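Local atomic coordinates of peptidoglycan D,D-transpeptidase PbpA (Mycobacterium tuberculosis, PDB entry 3UN7), a protein that probably cross-links the peptidoglycan of the mycobacterial cell wall as a penicillin-binding D,D-transpeptidase and is probably required for regulating cell length. Residues T264-D267 with A268-M272; L445-P448 with I449-V453. All coordinates share one frame; numbering follows the deposited sequence.

Contact 1: T264-D267 with A268-M272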
# COMPACT_ATOMS: atom_id res chain seq x y z
N THR A 264 21.14 4.49 17.69
CA THR A 264 21.21 3.23 16.96
C THR A 264 22.16 3.33 15.76
O THR A 264 22.91 2.39 15.47
CB THR A 264 19.78 2.76 16.56
OG1 THR A 264 18.98 2.65 17.75
CG2 THR A 264 19.82 1.40 15.87
N GLY A 265 22.12 4.48 15.08
CA GLY A 265 23.09 4.80 14.03
C GLY A 265 22.57 4.62 12.61
O GLY A 265 21.67 3.80 12.36
N ALA A 266 23.16 5.36 11.68
CA ALA A 266 22.74 5.37 10.28
C ALA A 266 22.92 4.03 9.59
O ALA A 266 22.08 3.64 8.79
CB ALA A 266 23.45 6.47 9.51
N ASP A 267 24.02 3.33 9.87
CA ASP A 267 24.28 2.00 9.27
C ASP A 267 23.19 1.00 9.64
O ASP A 267 22.66 0.29 8.78
CB ASP A 267 25.64 1.45 9.69
CG ASP A 267 26.82 2.18 9.04
OD1 ASP A 267 26.65 2.83 7.98
OD2 ASP A 267 27.93 2.09 9.60
N ALA A 268 22.87 0.94 10.93
CA ALA A 268 21.84 0.02 11.44
C ALA A 268 20.45 0.34 10.89
O ALA A 268 19.67 -0.57 10.59
CB ALA A 268 21.83 0.01 12.97
N LEU A 269 20.15 1.63 10.73
CA LEU A 269 18.83 2.03 10.21
C LEU A 269 18.70 1.67 8.73
O LEU A 269 17.68 1.12 8.31
CB LEU A 269 18.56 3.52 10.49
CG LEU A 269 17.13 4.06 10.42
CD1 LEU A 269 16.10 3.21 11.18
CD2 LEU A 269 17.10 5.49 10.92
N ARG A 270 19.75 1.95 7.95
CA ARG A 270 19.86 1.56 6.54
C ARG A 270 19.69 0.06 6.34
O ARG A 270 19.03 -0.38 5.39
CB ARG A 270 21.24 1.94 5.98
CG ARG A 270 21.51 3.44 5.85
CD ARG A 270 22.83 3.73 5.07
NE ARG A 270 23.18 5.15 5.13
CZ ARG A 270 24.22 5.67 5.78
NH1 ARG A 270 24.42 6.99 5.78
NH2 ARG A 270 25.08 4.88 6.43
N SER A 271 20.34 -0.71 7.21
CA SER A 271 20.30 -2.16 7.18
C SER A 271 18.91 -2.70 7.48
O SER A 271 18.44 -3.62 6.82
CB SER A 271 21.30 -2.74 8.18
OG SER A 271 21.18 -4.17 8.25
N MET A 272 18.24 -2.12 8.48
CA MET A 272 16.88 -2.55 8.82
C MET A 272 15.87 -2.14 7.75
O MET A 272 14.99 -2.92 7.39
CB MET A 272 16.44 -2.05 10.21
CG MET A 272 15.13 -2.68 10.69
SD MET A 272 15.19 -4.49 10.74
CE MET A 272 16.43 -4.77 11.99
O HOH W 1 24.65 2.16 13.14

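Contact 2: L445-P448 with I449-V453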
# COMPACT_ATOMS: atom_id res chain seq x y z
N LEU A 445 -7.74 10.31 11.17
CA LEU A 445 -8.65 10.12 10.03
C LEU A 445 -8.35 8.84 9.24
O LEU A 445 -9.26 8.23 8.68
CB LEU A 445 -8.54 11.32 9.07
CG LEU A 445 -9.81 11.97 8.53
CD1 LEU A 445 -10.86 12.16 9.62
CD2 LEU A 445 -9.49 13.30 7.87
N ALA A 446 -7.08 8.45 9.21
CA ALA A 446 -6.63 7.24 8.50
C ALA A 446 -7.06 5.97 9.22
O ALA A 446 -7.30 4.95 8.58
CB ALA A 446 -5.12 7.28 8.31
N ALA A 447 -7.18 6.04 10.55
CA ALA A 447 -7.43 4.85 11.38
C ALA A 447 -8.75 4.10 11.11
O ALA A 447 -8.73 2.88 10.93
CB ALA A 447 -7.29 5.19 12.88
N PRO A 448 -9.90 4.81 11.14
CA PRO A 448 -11.16 4.06 10.91
C PRO A 448 -11.29 3.50 9.48
O PRO A 448 -12.03 2.54 9.27
CB PRO A 448 -12.26 5.08 11.19
CG PRO A 448 -11.59 6.41 11.09
CD PRO A 448 -10.15 6.24 11.42
N ILE A 449 -10.61 4.11 8.52
CA ILE A 449 -10.53 3.57 7.15
C ILE A 449 -9.83 2.21 7.18
O ILE A 449 -10.29 1.26 6.54
CB ILE A 449 -9.79 4.54 6.19
CG1 ILE A 449 -10.60 5.84 6.04
CG2 ILE A 449 -9.56 3.88 4.81
CD1 ILE A 449 -9.88 7.02 5.40
N GLY A 450 -8.72 2.13 7.92
CA GLY A 450 -7.99 0.87 8.10
C GLY A 450 -8.84 -0.19 8.79
O GLY A 450 -8.85 -1.33 8.36
N ARG A 451 -9.56 0.21 9.84
CA ARG A 451 -10.40 -0.71 10.58
C ARG A 451 -11.59 -1.22 9.76
O ARG A 451 -11.93 -2.39 9.87
CB ARG A 451 -10.85 -0.12 11.92
CG ARG A 451 -9.68 0.22 12.83
CD ARG A 451 -10.13 0.53 14.25
NE ARG A 451 -8.98 0.99 15.00
CZ ARG A 451 -8.73 2.27 15.28
NH1 ARG A 451 -9.59 3.21 14.91
NH2 ARG A 451 -7.62 2.59 15.95
N ALA A 452 -12.19 -0.36 8.93
CA ALA A 452 -13.28 -0.80 8.03
C ALA A 452 -12.77 -1.84 7.03
O ALA A 452 -13.50 -2.75 6.61
CB ALA A 452 -13.88 0.38 7.26
N VAL A 453 -11.51 -1.69 6.62
CA VAL A 453 -10.89 -2.60 5.66
C VAL A 453 -10.61 -3.95 6.33
O VAL A 453 -10.91 -5.01 5.75
CB VAL A 453 -9.62 -1.98 5.03
CG1 VAL A 453 -8.88 -3.00 4.21
CG2 VAL A 453 -10.00 -0.81 4.16

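Contact 1: T264-D267 with A268-M272
With CG beside the backbone N in both residues (chi1 -72° for Asp267 and -68° for Arg270), the two charged side chains leave the first turns of helix 266-275 on courses that let them meet. The chain of Arg270, extended from CG to NE, runs back along the helix toward its N-terminus. There its NH2 forms a salt bridge with Asp267 OD1 at 3.0 Å, the oxygen lying at the guanidinium edge and in its plane, although the carboxylate and guanidinium planes are 51° apart. Ala266 CB sits over one guanidinium face, 3.6 Å above the plane and offset toward the rim, so the same group is held at an edge and covered on a face. NH1, for its part, hydrogen-bonds the carbonyl O of Pro296. Arg270 N bonds to Ala266 O at 3.0 Å. Gly265 O accepts from Leu269 N at 3.1 Å, and a water bridges Thr264 O to Ala268 N, which takes up an amide of the first turn. With positive phi, Gly265 terminates helix 254-264 and is also the N-cap of helix 266-275; beyond it comes an i to i+3 Asp-Arg salt bridge spanning the first and second turns of the new helix.

Contact 2: L445-P448 with I449-V453
Arg451 lies back over Ala447, one helical turn earlier, with the end of its guanidinium against the methyl group: NH1 is 3.7 Å from Ala447 CB and NH2 4.0 Å. The carbonyl oxygen of Ala447 lies over one guanidinium face, yet it is the backbone N of Arg451 that it binds, at 3.0 Å. An extended run from CG to NE carries the charge off the helix to Glu378, which makes a salt bridge with NE, and to the carbonyl of Lys384, which binds NH1; this buried arginine thus has polar partners beyond the helix. Ala447 to Val453 lie in the N-terminal part of the C-terminal helix 446-458, packed on the five-stranded antiparallel sheet of the transpeptidase domain, which belongs to the beta-lactamase clan. Ile449 reaches back as well, from a different side of the helix. Its CG1 stands beside the backbone N (chi1 -65°), which directs CD1 toward Leu445 O at 3.6 Å, while the side chain also packs on Val429 and Val431 of strand 425-431 and on helix 111-123. The ring of Pro448 touches Lys384, and its carbonyl O accepts from Ala452 N at 2.9 Å.

In the fold
The two contacts illustrate one local device in two settings: an arginine folded back along the opening of its helix over an alanine four residues earlier. In contact 1 the arginine's acidic partner belongs to the same helix; in contact 2 it comes from helix 364-379. Their centres are 31 Å apart and their nearest atoms about 22 Å, so they do not touch, although both belong to the transpeptidase domain. Contact 1 is at the surface and away from the annotated sites, beside helices 196-205 and 300-306. Contact 2 is buried against the sheet, and the Ala446 side chain is about 11 Å from that of Ser193, the probable acyl-ester nucleophile.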